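Enterotoxin type A (Staphylococcus aureus, PDB 1DYQ) is, in its natural form, a superantigen that binds MHC class II, partly through zinc, and T-cell receptors, activating T cells and causing food poisoning. Local coordinates at residues 35-41 / 86-92; 50-54 / 74-78; 139-145 / 159-163; 168-172 / 198-202. The protein carries 3 engineered substitutions. One frame throughout, in Å; residues are numbered along the deposited sequence.

Interaction 1: 35-41 / 86-92; sequences EKAKTEN and VDLYGAY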
loop_
_atom_site.group_PDB
_atom_site.type_symbol
_atom_site.label_atom_id
_atom_site.label_comp_id
_atom_site.label_asym_id
_atom_site.label_seq_id
_atom_site.Cartn_x
_atom_site.Cartn_y
_atom_site.Cartn_z
ATOM N N GLU A 35 4.469 -9.230 4.090
ATOM C CA GLU A 35 3.647 -10.420 3.849
ATOM C C GLU A 35 2.277 -9.914 3.375
ATOM O O GLU A 35 1.710 -9.013 4.038
ATOM C CB GLU A 35 3.424 -11.210 5.161
ATOM C CG GLU A 35 4.725 -11.726 5.783
ATOM C CD GLU A 35 4.441 -12.708 6.930
ATOM O OE1 GLU A 35 3.870 -12.304 7.941
ATOM O OE2 GLU A 35 4.837 -13.886 6.773
ATOM N N LYS A 36 1.825 -10.356 2.210
ATOM C CA LYS A 36 0.604 -9.817 1.641
ATOM C C LYS A 36 -0.531 -10.818 1.483
ATOM O O LYS A 36 -0.294 -12.011 1.189
ATOM C CB LYS A 36 0.921 -9.252 0.215
ATOM C CG LYS A 36 1.779 -7.987 0.308
ATOM C CD LYS A 36 2.063 -7.458 -1.117
ATOM C CE LYS A 36 2.962 -8.382 -1.897
ATOM N NZ LYS A 36 4.249 -8.681 -1.219
ATOM N N ALA A 37 -1.718 -10.340 1.747
ATOM C CA ALA A 37 -2.945 -11.112 1.459
ATOM C C ALA A 37 -3.349 -10.721 0.024
ATOM O O ALA A 37 -3.571 -9.542 -0.240
ATOM C CB ALA A 37 -4.048 -10.730 2.426
ATOM N N LYS A 38 -3.371 -11.697 -0.848
ATOM C CA LYS A 38 -3.707 -11.456 -2.265
ATOM C C LYS A 38 -4.587 -12.624 -2.721
ATOM O O LYS A 38 -4.042 -13.681 -3.066
ATOM C CB LYS A 38 -2.425 -11.405 -3.084
ATOM C CG LYS A 38 -2.530 -10.652 -4.397
ATOM C CD LYS A 38 -1.319 -10.946 -5.282
ATOM C CE LYS A 38 -1.746 -11.713 -6.524
ATOM N NZ LYS A 38 -2.753 -10.927 -7.308
ATOM N N THR A 39 -5.881 -12.476 -2.570
ATOM C CA THR A 39 -6.817 -13.581 -2.840
ATOM C C THR A 39 -8.098 -13.019 -3.422
ATOM O O THR A 39 -8.421 -11.841 -3.240
ATOM C CB THR A 39 -7.125 -14.368 -1.554
ATOM O OG1 THR A 39 -7.953 -15.509 -1.843
ATOM C CG2 THR A 39 -7.854 -13.493 -0.555
ATOM N N GLU A 40 -8.835 -13.830 -4.185
ATOM C CA GLU A 40 -10.031 -13.372 -4.843
ATOM C C GLU A 40 -11.290 -14.079 -4.318
ATOM O O GLU A 40 -11.174 -15.222 -3.868
ATOM C CB GLU A 40 -9.961 -13.598 -6.361
ATOM C CG GLU A 40 -8.566 -13.409 -6.945
ATOM C CD GLU A 40 -8.120 -11.967 -6.883
ATOM O OE1 GLU A 40 -8.897 -11.086 -7.294
ATOM O OE2 GLU A 40 -6.982 -11.721 -6.407
ATOM N N ASN A 41 -12.406 -13.419 -4.432
ATOM C CA ASN A 41 -13.724 -13.988 -4.203
ATOM C C ASN A 41 -13.906 -14.523 -2.799
ATOM O O ASN A 41 -14.302 -15.683 -2.588
ATOM C CB ASN A 41 -13.990 -15.088 -5.242
ATOM C CG ASN A 41 -15.471 -15.391 -5.394
ATOM O OD1 ASN A 41 -15.840 -16.562 -5.610
ATOM N ND2 ASN A 41 -16.309 -14.383 -5.334
ATOM N N VAL A 86 -15.545 -10.077 -2.174
ATOM C CA VAL A 86 -14.451 -9.093 -2.300
ATOM C C VAL A 86 -13.188 -9.791 -2.736
ATOM O O VAL A 86 -12.983 -10.996 -2.578
ATOM C CB VAL A 86 -14.189 -8.378 -0.955
ATOM C CG1 VAL A 86 -15.382 -7.543 -0.558
ATOM C CG2 VAL A 86 -13.812 -9.396 0.124
ATOM N N ASP A 87 -12.225 -9.000 -3.230
ATOM C CA ASP A 87 -10.865 -9.396 -3.450
ATOM C C ASP A 87 -9.974 -8.583 -2.472
ATOM O O ASP A 87 -10.357 -7.471 -2.118
ATOM C CB ASP A 87 -10.394 -9.131 -4.875
ATOM C CG ASP A 87 -11.277 -9.794 -5.920
ATOM O OD1 ASP A 87 -11.787 -10.916 -5.659
ATOM O OD2 ASP A 87 -11.454 -9.185 -6.997
ATOM N N LEU A 88 -8.901 -9.204 -2.066
ATOM C CA LEU A 88 -7.978 -8.595 -1.111
ATOM C C LEU A 88 -6.591 -8.418 -1.751
ATOM O O LEU A 88 -6.102 -9.262 -2.458
ATOM C CB LEU A 88 -7.798 -9.510 0.120
ATOM C CG LEU A 88 -9.141 -9.898 0.806
ATOM C CD1 LEU A 88 -8.770 -10.882 1.954
ATOM C CD2 LEU A 88 -9.832 -8.698 1.348
ATOM N N TYR A 89 -5.983 -7.270 -1.417
ATOM C CA TYR A 89 -4.586 -7.046 -1.809
ATOM C C TYR A 89 -3.988 -6.016 -0.836
ATOM O O TYR A 89 -4.300 -4.842 -0.887
ATOM C CB TYR A 89 -4.446 -6.511 -3.248
ATOM C CG TYR A 89 -3.011 -6.538 -3.764
ATOM C CD1 TYR A 89 -2.006 -5.779 -3.166
ATOM C CD2 TYR A 89 -2.684 -7.297 -4.870
ATOM C CE1 TYR A 89 -0.693 -5.831 -3.620
ATOM C CE2 TYR A 89 -1.380 -7.353 -5.342
ATOM C CZ TYR A 89 -0.410 -6.599 -4.739
ATOM O OH TYR A 89 0.896 -6.668 -5.188
ATOM N N GLY A 90 -3.278 -6.534 0.179
ATOM C CA GLY A 90 -2.741 -5.604 1.187
ATOM C C GLY A 90 -1.688 -6.298 2.041
ATOM O O GLY A 90 -1.614 -7.528 2.057
ATOM N N ALA A 91 -0.912 -5.506 2.757
ATOM C CA ALA A 91 0.159 -6.074 3.586
ATOM C C ALA A 91 -0.415 -6.251 5.008
ATOM O O ALA A 91 -0.899 -5.298 5.592
ATOM C CB ALA A 91 1.298 -5.028 3.676
ATOM N N TYR A 92 -0.177 -7.443 5.554
ATOM C CA TYR A 92 -0.715 -7.705 6.911
ATOM C C TYR A 92 0.403 -7.964 7.897
ATOM O O TYR A 92 1.503 -8.359 7.550
ATOM C CB TYR A 92 -1.656 -8.924 6.859
ATOM C CG TYR A 92 -1.014 -10.231 6.469
ATOM C CD1 TYR A 92 -0.261 -10.979 7.366
ATOM C CD2 TYR A 92 -1.090 -10.705 5.154
ATOM C CE1 TYR A 92 0.377 -12.131 6.999
ATOM C CE2 TYR A 92 -0.467 -11.885 4.779
ATOM C CZ TYR A 92 0.265 -12.604 5.704
ATOM O OH TYR A 92 0.892 -13.759 5.326
HETATM O O HOH W 1 3.444 -7.141 5.953
HETATM O O HOH W 2 3.588 -9.799 8.738
HETATM O O HOH W 3 1.251 -13.917 2.464
HETATM O O HOH W 4 -6.286 -9.353 -5.215
#
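Glu35 sets its CB over a face of the Tyr92 ring, 3.9 Å from the ring centroid, in a CH-pi contact at one end of the antiparallel ladder between strands 36-39 and 86-91. With CG of Tyr92 placed between its own backbone N and carbonyl carbon (chi1 63°), the ring folds back across the partner strand, and Ala37 N meets its edge in plane. Tyr92 N returns to Glu35 O at 2.9 Å, and two waters link Tyr92 O to Glu35 N and OE1.

Tyr89 lies on the other face of the sheet, flanked by two lysine chains that run beside it and point the same way. Lys38 CG comes to 3.4 Å from Tyr89 CD2, while Lys36 CD approaches the opposite rim, 4.1 Å from Tyr89 CE1; Lys36 NZ itself bonds to Asn34. Leu158 and Gln159 of helix 153-168 also pack on Tyr89. Thr39 CG2 rests alongside Leu88 CD1 at 3.7 Å, on the face shared with Ala37, where Leu68 packs.

Where the ladder ends, Asp87 OD1 accepts from Asn41 N at 2.9 Å and also bonds to His115. Glu40 bends back until its OE1 is 3.2 Å from Asp87 OD2, and a water joins Glu40 OE2 to Leu88 O. Two carboxylates so close would probably raise the proton affinity of one, an effect that the bonds on Asp87 OD1 should partly offset.

Interaction 2: 50-54 / 74-78; sequences QHTIL and SKDIV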
loop_
_atom_site.group_PDB
_atom_site.type_symbol
_atom_site.label_atom_id
_atom_site.label_comp_id
_atom_site.label_asym_id
_atom_site.label_seq_id
_atom_site.Cartn_x
_atom_site.Cartn_y
_atom_site.Cartn_z
ATOM N N GLN A 50 -15.279 -2.092 16.222
ATOM C CA GLN A 50 -14.847 -0.925 15.422
ATOM C C GLN A 50 -15.304 -1.081 14.026
ATOM O O GLN A 50 -16.473 -1.569 13.837
ATOM C CB GLN A 50 -13.331 -0.816 15.632
ATOM C CG GLN A 50 -12.880 -0.080 16.862
ATOM C CD GLN A 50 -13.534 1.233 17.172
ATOM O OE1 GLN A 50 -13.957 2.044 16.367
ATOM N NE2 GLN A 50 -13.613 1.490 18.483
ATOM N N HIS A 51 -14.594 -0.747 12.995
ATOM C CA HIS A 51 -14.977 -0.799 11.599
ATOM C C HIS A 51 -14.104 -1.816 10.897
ATOM O O HIS A 51 -12.995 -1.596 10.409
ATOM C CB HIS A 51 -15.080 0.539 10.902
ATOM C CG HIS A 51 -15.673 1.675 11.712
ATOM N ND1 HIS A 51 -16.994 1.679 12.048
ATOM C CD2 HIS A 51 -15.081 2.741 12.278
ATOM C CE1 HIS A 51 -17.225 2.738 12.804
ATOM N NE2 HIS A 51 -16.085 3.411 12.952
ATOM N N THR A 52 -14.316 -3.090 11.212
ATOM C CA THR A 52 -13.491 -4.170 10.808
ATOM C C THR A 52 -14.244 -5.311 10.130
ATOM O O THR A 52 -15.486 -5.432 10.298
ATOM C CB THR A 52 -12.684 -4.806 11.986
ATOM O OG1 THR A 52 -13.611 -5.362 12.944
ATOM C CG2 THR A 52 -11.851 -3.743 12.673
ATOM N N ILE A 53 -13.564 -6.065 9.312
ATOM C CA ILE A 53 -14.081 -7.361 8.824
ATOM C C ILE A 53 -13.082 -8.409 9.228
ATOM O O ILE A 53 -11.866 -8.338 8.940
ATOM C CB ILE A 53 -14.322 -7.395 7.310
ATOM C CG1 ILE A 53 -15.420 -6.413 6.895
ATOM C CG2 ILE A 53 -14.766 -8.837 6.930
ATOM C CD1 ILE A 53 -15.530 -6.250 5.388
ATOM N N LEU A 54 -13.539 -9.486 9.878
ATOM C CA LEU A 54 -12.743 -10.574 10.310
ATOM C C LEU A 54 -12.871 -11.811 9.447
ATOM O O LEU A 54 -13.986 -12.306 9.253
ATOM C CB LEU A 54 -13.110 -10.927 11.792
ATOM C CG LEU A 54 -12.315 -12.105 12.348
ATOM C CD1 LEU A 54 -10.835 -11.774 12.475
ATOM C CD2 LEU A 54 -12.882 -12.494 13.729
ATOM N N SER A 74 -13.999 3.976 8.830
ATOM C CA SER A 74 -15.358 4.358 9.164
ATOM C C SER A 74 -16.388 3.309 8.835
ATOM O O SER A 74 -16.161 2.334 8.144
ATOM C CB SER A 74 -15.694 5.643 8.321
ATOM O OG SER A 74 -15.871 5.237 6.958
ATOM N N LYS A 75 -17.591 3.546 9.400
ATOM C CA LYS A 75 -18.726 2.649 9.170
ATOM C C LYS A 75 -19.187 2.662 7.735
ATOM O O LYS A 75 -19.406 1.611 7.138
ATOM C CB LYS A 75 -19.826 3.033 10.153
ATOM C CG LYS A 75 -21.243 2.740 9.800
ATOM C CD LYS A 75 -22.201 3.594 10.661
ATOM C CE LYS A 75 -21.853 5.076 10.527
ATOM N NZ LYS A 75 -22.636 5.913 11.483
ATOM N N ASP A 76 -19.155 3.834 7.078
ATOM C CA ASP A 76 -19.528 3.841 5.648
ATOM C C ASP A 76 -18.589 3.002 4.814
ATOM O O ASP A 76 -19.020 2.302 3.883
ATOM C CB ASP A 76 -19.632 5.282 5.154
ATOM C CG ASP A 76 -21.014 5.860 5.476
ATOM O OD1 ASP A 76 -21.638 5.410 6.452
ATOM O OD2 ASP A 76 -21.456 6.744 4.727
ATOM N N ILE A 77 -17.283 2.992 5.142
ATOM C CA ILE A 77 -16.343 2.206 4.371
ATOM C C ILE A 77 -16.522 0.712 4.619
ATOM O O ILE A 77 -16.651 -0.054 3.667
ATOM C CB ILE A 77 -14.888 2.622 4.611
ATOM C CG1 ILE A 77 -14.669 4.055 4.115
ATOM C CG2 ILE A 77 -13.933 1.665 3.898
ATOM C CD1 ILE A 77 -13.358 4.646 4.615
ATOM N N VAL A 78 -16.616 0.314 5.898
ATOM C CA VAL A 78 -16.785 -1.115 6.174
ATOM C C VAL A 78 -18.110 -1.613 5.610
ATOM O O VAL A 78 -18.133 -2.705 5.017
ATOM C CB VAL A 78 -16.590 -1.479 7.641
ATOM C CG1 VAL A 78 -17.622 -0.912 8.567
ATOM C CG2 VAL A 78 -16.544 -3.022 7.769
#
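His51 lays its imidazole flat over the peptide that joins Ser74 to Lys75. Ser74 C lies 3.4 Å from His51 CG and Lys75 N 3.3 Å from His51 ND1, both over one ring face and shifted toward its rim; the angle at Lys75 N is too poor for a hydrogen bond, so the imidazole lies on the peptide in van der Waals contact. Ser74 CA adds a CH-pi contact, 3.8 Å from the ring centroid. Lys75 CB passes obliquely by the rim, 3.7 Å from His51 ND1, before the rest of its chain leads away.

One turn further along the helix, Val78 reaches back to three residues of the other segment. With chi1 at 66° its two methyls divide the work: CG1 touches His51 CB at 3.7 Å, whereas CG2 sits against the carbonyl O of Thr52 and, at 3.7 Å, Ile53 CG1. Gln47 also borders Val78.

The peptide beneath the imidazole is fixed from within its own segment. Ser74 is the N-cap of helix 75-81, its OG accepting from Ile77 N at 3.2 Å. His51 is tied through its backbone to Phe72, and Ile53 to Val70, which places the ring beside the cap. A helix between the third and fourth strands, covering one end of the barrel, is characteristic of the OB fold, and here its first turn meets the start of strand 52-55.

Interaction 3: 139-145 / 159-163; sequences VPLETVK and QARRY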
loop_
_atom_site.group_PDB
_atom_site.type_symbol
_atom_site.label_atom_id
_atom_site.label_comp_id
_atom_site.label_asym_id
_atom_site.label_seq_id
_atom_site.Cartn_x
_atom_site.Cartn_y
_atom_site.Cartn_z
ATOM N N VAL A 139 11.184 2.843 -16.949
ATOM C CA VAL A 139 10.651 1.872 -15.974
ATOM C C VAL A 139 9.921 0.773 -16.760
ATOM O O VAL A 139 9.046 1.093 -17.562
ATOM C CB VAL A 139 9.640 2.528 -15.012
ATOM C CG1 VAL A 139 9.174 1.482 -13.983
ATOM C CG2 VAL A 139 10.226 3.731 -14.312
ATOM N N PRO A 140 10.299 -0.470 -16.548
ATOM C CA PRO A 140 9.646 -1.589 -17.230
ATOM C C PRO A 140 8.133 -1.494 -17.112
ATOM O O PRO A 140 7.587 -1.308 -16.021
ATOM C CB PRO A 140 10.186 -2.811 -16.533
ATOM C CG PRO A 140 11.462 -2.392 -15.894
ATOM C CD PRO A 140 11.290 -0.926 -15.554
ATOM N N LEU A 141 7.424 -1.707 -18.221
ATOM C CA LEU A 141 5.972 -1.578 -18.230
ATOM C C LEU A 141 5.276 -2.567 -17.323
ATOM O O LEU A 141 4.175 -2.240 -16.817
ATOM C CB LEU A 141 5.444 -1.661 -19.668
ATOM C CG LEU A 141 3.996 -1.273 -19.918
ATOM C CD1 LEU A 141 3.703 0.148 -19.470
ATOM C CD2 LEU A 141 3.639 -1.445 -21.398
ATOM N N GLU A 142 5.862 -3.712 -17.000
ATOM C CA GLU A 142 5.243 -4.678 -16.127
ATOM C C GLU A 142 5.446 -4.370 -14.640
ATOM O O GLU A 142 5.054 -5.215 -13.823
ATOM C CB GLU A 142 5.772 -6.101 -16.345
ATOM C CG GLU A 142 6.384 -6.430 -17.658
ATOM C CD GLU A 142 7.747 -5.809 -17.899
ATOM O OE1 GLU A 142 8.714 -6.149 -17.184
ATOM O OE2 GLU A 142 7.834 -4.963 -18.818
ATOM N N THR A 143 6.124 -3.300 -14.292
ATOM C CA THR A 143 6.451 -3.016 -12.898
ATOM C C THR A 143 5.231 -2.930 -11.995
ATOM O O THR A 143 5.245 -3.499 -10.893
ATOM C CB THR A 143 7.252 -1.696 -12.790
ATOM O OG1 THR A 143 8.455 -1.846 -13.581
ATOM C CG2 THR A 143 7.625 -1.416 -11.366
ATOM N N VAL A 144 4.224 -2.188 -12.385
ATOM C CA VAL A 144 2.964 -2.108 -11.627
ATOM C C VAL A 144 1.840 -2.607 -12.511
ATOM O O VAL A 144 1.692 -2.115 -13.650
ATOM C CB VAL A 144 2.675 -0.696 -11.139
ATOM C CG1 VAL A 144 1.311 -0.613 -10.459
ATOM C CG2 VAL A 144 3.771 -0.235 -10.177
ATOM N N LYS A 145 1.068 -3.585 -12.062
ATOM C CA LYS A 145 0.007 -4.131 -12.895
ATOM C C LYS A 145 -1.211 -4.460 -12.036
ATOM O O LYS A 145 -1.044 -4.745 -10.831
ATOM C CB LYS A 145 0.472 -5.427 -13.589
ATOM C CG LYS A 145 0.963 -6.463 -12.611
ATOM C CD LYS A 145 1.380 -7.764 -13.185
ATOM C CE LYS A 145 2.519 -7.661 -14.173
ATOM N NZ LYS A 145 2.095 -6.912 -15.398
ATOM N N GLN A 159 3.325 -2.133 -5.036
ATOM C CA GLN A 159 4.099 -2.588 -6.183
ATOM C C GLN A 159 5.131 -1.517 -6.573
ATOM O O GLN A 159 6.288 -1.913 -6.809
ATOM C CB GLN A 159 3.238 -2.917 -7.383
ATOM C CG GLN A 159 2.317 -4.128 -7.206
ATOM C CD GLN A 159 1.430 -4.249 -8.467
ATOM O OE1 GLN A 159 1.936 -4.672 -9.498
ATOM N NE2 GLN A 159 0.177 -3.919 -8.302
ATOM N N ALA A 160 4.722 -0.274 -6.553
ATOM C CA ALA A 160 5.675 0.795 -6.969
ATOM C C ALA A 160 6.834 0.919 -6.020
ATOM O O ALA A 160 8.003 0.912 -6.440
ATOM C CB ALA A 160 4.942 2.122 -7.111
ATOM N N ARG A 161 6.555 0.919 -4.693
ATOM C CA ARG A 161 7.659 1.065 -3.750
ATOM C C ARG A 161 8.536 -0.139 -3.661
ATOM O O ARG A 161 9.742 0.003 -3.386
ATOM C CB ARG A 161 7.121 1.482 -2.363
ATOM C CG ARG A 161 6.311 2.763 -2.411
ATOM C CD ARG A 161 6.332 3.453 -1.044
ATOM N NE ARG A 161 5.182 4.276 -0.855
ATOM C CZ ARG A 161 4.936 5.103 0.160
ATOM N NH1 ARG A 161 5.855 5.311 1.093
ATOM N NH2 ARG A 161 3.763 5.718 0.246
ATOM N N ARG A 162 8.063 -1.356 -3.970
ATOM C CA ARG A 162 8.913 -2.526 -3.983
ATOM C C ARG A 162 9.987 -2.374 -5.095
ATOM O O ARG A 162 11.150 -2.570 -4.826
ATOM C CB ARG A 162 8.152 -3.825 -4.232
ATOM C CG ARG A 162 9.053 -5.057 -4.276
ATOM C CD ARG A 162 8.208 -6.347 -4.364
ATOM N NE ARG A 162 7.606 -6.574 -3.051
ATOM C CZ ARG A 162 8.230 -7.053 -1.996
ATOM N NH1 ARG A 162 9.488 -7.430 -2.039
ATOM N NH2 ARG A 162 7.563 -7.110 -0.831
ATOM N N TYR A 163 9.513 -1.826 -6.220
ATOM C CA TYR A 163 10.468 -1.550 -7.330
ATOM C C TYR A 163 11.413 -0.435 -6.933
ATOM O O TYR A 163 12.636 -0.558 -7.245
ATOM C CB TYR A 163 9.655 -1.162 -8.574
ATOM C CG TYR A 163 10.553 -0.644 -9.710
ATOM C CD1 TYR A 163 11.302 -1.514 -10.459
ATOM C CD2 TYR A 163 10.609 0.721 -9.933
ATOM C CE1 TYR A 163 12.124 -1.026 -11.483
ATOM C CE2 TYR A 163 11.457 1.213 -10.942
ATOM C CZ TYR A 163 12.176 0.330 -11.691
ATOM O OH TYR A 163 12.984 0.819 -12.718
HETATM O O HOH W 5 4.036 -6.419 -9.689
HETATM O O HOH W 6 6.836 -4.063 -8.500
#
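Gln159 reaches from helix 153-168 to the backbone of Lys145, where strand 145-148 begins. Its CB starts the contact beside Val144 CG2, 3.9 Å away. CG turns toward the hydroxyl of Tyr89 in the neighbouring OB-fold domain. The chain stays extended through chi2 (175°), so that CD arrives at the Lys145 peptide groups and the amide can use both of its ends. OE1 accepts from Lys145 N at 2.9 Å in a nearly straight bond (166°), although the donor is tilted out of the carbonyl plane. NE2 donates to Lys145 O, also 2.9 Å away and close to the amide plane, and has a second acceptor in Glu155 O. A water bridges Thr143 O to Gln159 O.

One turn later Tyr163 takes up the apolar half of the contact. Thr143 crosses it at about a right angle, its CG2 pressed to 3.5 Å from Tyr163 CG. Farther out, Val139 CG1 is 3.8 Å from Tyr163 CE2, and Pro140 CD borders Tyr163 OH at 3.7 Å. Thr143 OG1 donates to Pro140 O at 2.6 Å within the type I turn from Pro140 to Thr143; this fixes the side chain's rotation and leaves the methyl toward the tyrosine.

The contact thus joins the helix of the beta-grasp domain to the loop between strands 135-137 and 145-148, with the side chain of Val144 about 9 Å from that of the zinc ligand His226. By matching both the N-H and the C=O of Lys145, the Gln159 amide pairs with that backbone much as a neighbouring strand would, a complementarity consistent with the amide orientation.

Interaction 4: 168-172 / 198-202; sequences YNLYN and DLFGA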
loop_
_atom_site.group_PDB
_atom_site.type_symbol
_atom_site.label_atom_id
_atom_site.label_comp_id
_atom_site.label_asym_id
_atom_site.label_seq_id
_atom_site.Cartn_x
_atom_site.Cartn_y
_atom_site.Cartn_z
ATOM N N TYR A 168 16.452 1.539 -6.726
ATOM C CA TYR A 168 17.111 2.684 -6.156
ATOM C C TYR A 168 17.493 2.554 -4.696
ATOM O O TYR A 168 18.076 3.511 -4.140
ATOM C CB TYR A 168 16.222 3.948 -6.311
ATOM C CG TYR A 168 15.901 4.233 -7.762
ATOM C CD1 TYR A 168 16.837 4.907 -8.545
ATOM C CD2 TYR A 168 14.744 3.763 -8.370
ATOM C CE1 TYR A 168 16.581 5.143 -9.889
ATOM C CE2 TYR A 168 14.496 3.981 -9.706
ATOM C CZ TYR A 168 15.429 4.676 -10.460
ATOM O OH TYR A 168 15.186 4.892 -11.797
ATOM N N ASN A 169 17.259 1.414 -4.053
ATOM C CA ASN A 169 17.580 1.271 -2.620
ATOM C C ASN A 169 16.945 2.362 -1.799
ATOM O O ASN A 169 17.479 2.917 -0.841
ATOM C CB ASN A 169 19.113 1.279 -2.405
ATOM C CG ASN A 169 19.799 0.196 -3.183
ATOM O OD1 ASN A 169 19.364 -0.938 -3.260
ATOM N ND2 ASN A 169 20.950 0.551 -3.793
ATOM N N LEU A 170 15.649 2.636 -2.047
ATOM C CA LEU A 170 14.955 3.761 -1.478
ATOM C C LEU A 170 15.035 3.914 0.022
ATOM O O LEU A 170 15.241 4.987 0.592
ATOM C CB LEU A 170 13.465 3.681 -1.920
ATOM C CG LEU A 170 12.582 4.806 -1.465
ATOM C CD1 LEU A 170 12.940 6.150 -2.120
ATOM C CD2 LEU A 170 11.109 4.482 -1.765
ATOM N N TYR A 171 14.821 2.772 0.724
ATOM C CA TYR A 171 14.802 2.805 2.178
ATOM C C TYR A 171 16.020 2.191 2.800
ATOM O O TYR A 171 16.025 1.835 3.987
ATOM C CB TYR A 171 13.483 2.233 2.701
ATOM C CG TYR A 171 12.246 2.999 2.288
ATOM C CD1 TYR A 171 12.114 4.360 2.521
ATOM C CD2 TYR A 171 11.205 2.336 1.638
ATOM C CE1 TYR A 171 10.970 5.057 2.138
ATOM C CE2 TYR A 171 10.050 3.023 1.276
ATOM C CZ TYR A 171 9.948 4.368 1.524
ATOM O OH TYR A 171 8.816 5.054 1.148
ATOM N N ASN A 172 17.112 2.106 2.017
ATOM C CA ASN A 172 18.406 1.731 2.585
ATOM C C ASN A 172 19.021 2.941 3.279
ATOM O O ASN A 172 18.729 4.093 2.935
ATOM C CB ASN A 172 19.392 1.264 1.503
ATOM C CG ASN A 172 19.261 -0.198 1.185
ATOM O OD1 ASN A 172 18.243 -0.811 1.572
ATOM N ND2 ASN A 172 20.223 -0.777 0.487
ATOM N N ASP A 198 4.139 11.493 0.027
ATOM C CA ASP A 198 5.597 11.775 0.224
ATOM C C ASP A 198 6.238 10.475 0.649
ATOM O O ASP A 198 5.837 9.836 1.629
ATOM C CB ASP A 198 5.703 12.890 1.253
ATOM C CG ASP A 198 7.137 13.227 1.640
ATOM O OD1 ASP A 198 8.016 12.442 1.332
ATOM O OD2 ASP A 198 7.309 14.315 2.244
ATOM N N LEU A 199 7.246 10.008 -0.107
ATOM C CA LEU A 199 7.855 8.716 0.163
ATOM C C LEU A 199 8.593 8.707 1.492
ATOM O O LEU A 199 8.863 7.594 1.973
ATOM C CB LEU A 199 8.786 8.311 -0.991
ATOM C CG LEU A 199 8.092 8.096 -2.338
ATOM C CD1 LEU A 199 9.149 7.876 -3.448
ATOM C CD2 LEU A 199 7.192 6.864 -2.294
ATOM N N PHE A 200 8.939 9.849 2.036
ATOM C CA PHE A 200 9.586 9.968 3.337
ATOM C C PHE A 200 8.756 10.763 4.320
ATOM O O PHE A 200 9.259 11.280 5.328
ATOM C CB PHE A 200 10.974 10.630 3.178
ATOM C CG PHE A 200 11.914 9.810 2.361
ATOM C CD1 PHE A 200 12.540 8.689 2.905
ATOM C CD2 PHE A 200 12.142 10.070 1.011
ATOM C CE1 PHE A 200 13.413 7.930 2.184
ATOM C CE2 PHE A 200 13.021 9.309 0.274
ATOM C CZ PHE A 200 13.666 8.226 0.853
ATOM N N GLY A 201 7.430 10.799 4.135
ATOM C CA GLY A 201 6.549 11.615 4.896
ATOM C C GLY A 201 6.083 11.031 6.207
ATOM O O GLY A 201 5.560 11.769 7.050
ATOM N N ALA A 202 6.228 9.717 6.380
ATOM C CA ALA A 202 5.647 9.099 7.584
ATOM C C ALA A 202 6.571 9.040 8.765
ATOM O O ALA A 202 7.794 9.156 8.656
ATOM C CB ALA A 202 5.132 7.700 7.217
#
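Tyr171 and Phe200 meet in an offset edge-to-face pair between two loops of the beta-grasp domain, one following its helix 153-168 and the other following strand 195-198. The edge of Tyr171 is turned to the face of Phe200, with centroids 5.6 Å apart and planes at 79°; the closest carbons are Tyr171 CE1 and Phe200 CE1, 3.8 Å apart. The two side chains slide past each other in opposite directions, which carries the phenol on to the backbone beyond: Tyr171 OH donates to Leu199 O at 2.7 Å, using a lone pair in the carbonyl plane. Leu170 fills the neighbouring position. With its CG anti to the backbone N (chi1 -178°), its CD1 touches Phe200 CZ at 3.7 Å, its carbonyl O lies at the edge of the Phe200 ring, and its CD2 reaches Leu199 CD1 at 4.3 Å while also covering a face of the Tyr171 ring.

Around this buried core, the phenol oxygen has a second polar partner in Arg161 NH1 of the helix, so that it is gripped from two residues. Leu24, Leu27 and Tyr31 of helix 23-32 pack on Tyr171, and Leu164 supports both leucines. The loops themselves are shaped by type I turns. In the turn from Asn169 to Asn172, Asn172 N bonds to Asn169 O, and Tyr171 N is held by Gln165. The turn from Asp198 to Gly201 includes an Asx turn, in which Phe200 N donates to Asp198 OD1 at 2.8 Å, approaching from above the carboxylate plane.

In the fold
From the N terminus, strand 36-39 opens the loop that interaction 1 closes at strand 86-91; interaction 2 is nested inside it, joining strand 52-55 to helix 75-81, and both belong to the OB-fold domain. Interactions 3 and 4 then follow in series within the beta-grasp domain: the first closes a short loop from 139-145 onto helix 153-168, the second joins the end of that helix to the loop after strand 195-198. None cross. Helix 153-168 links the set, since its Gln159 and Arg162 touch interaction 1 while Arg161 and Tyr163 reach interaction 4. Interaction 2 stands apart, about 30 Å between centres from interactions 3 and 4.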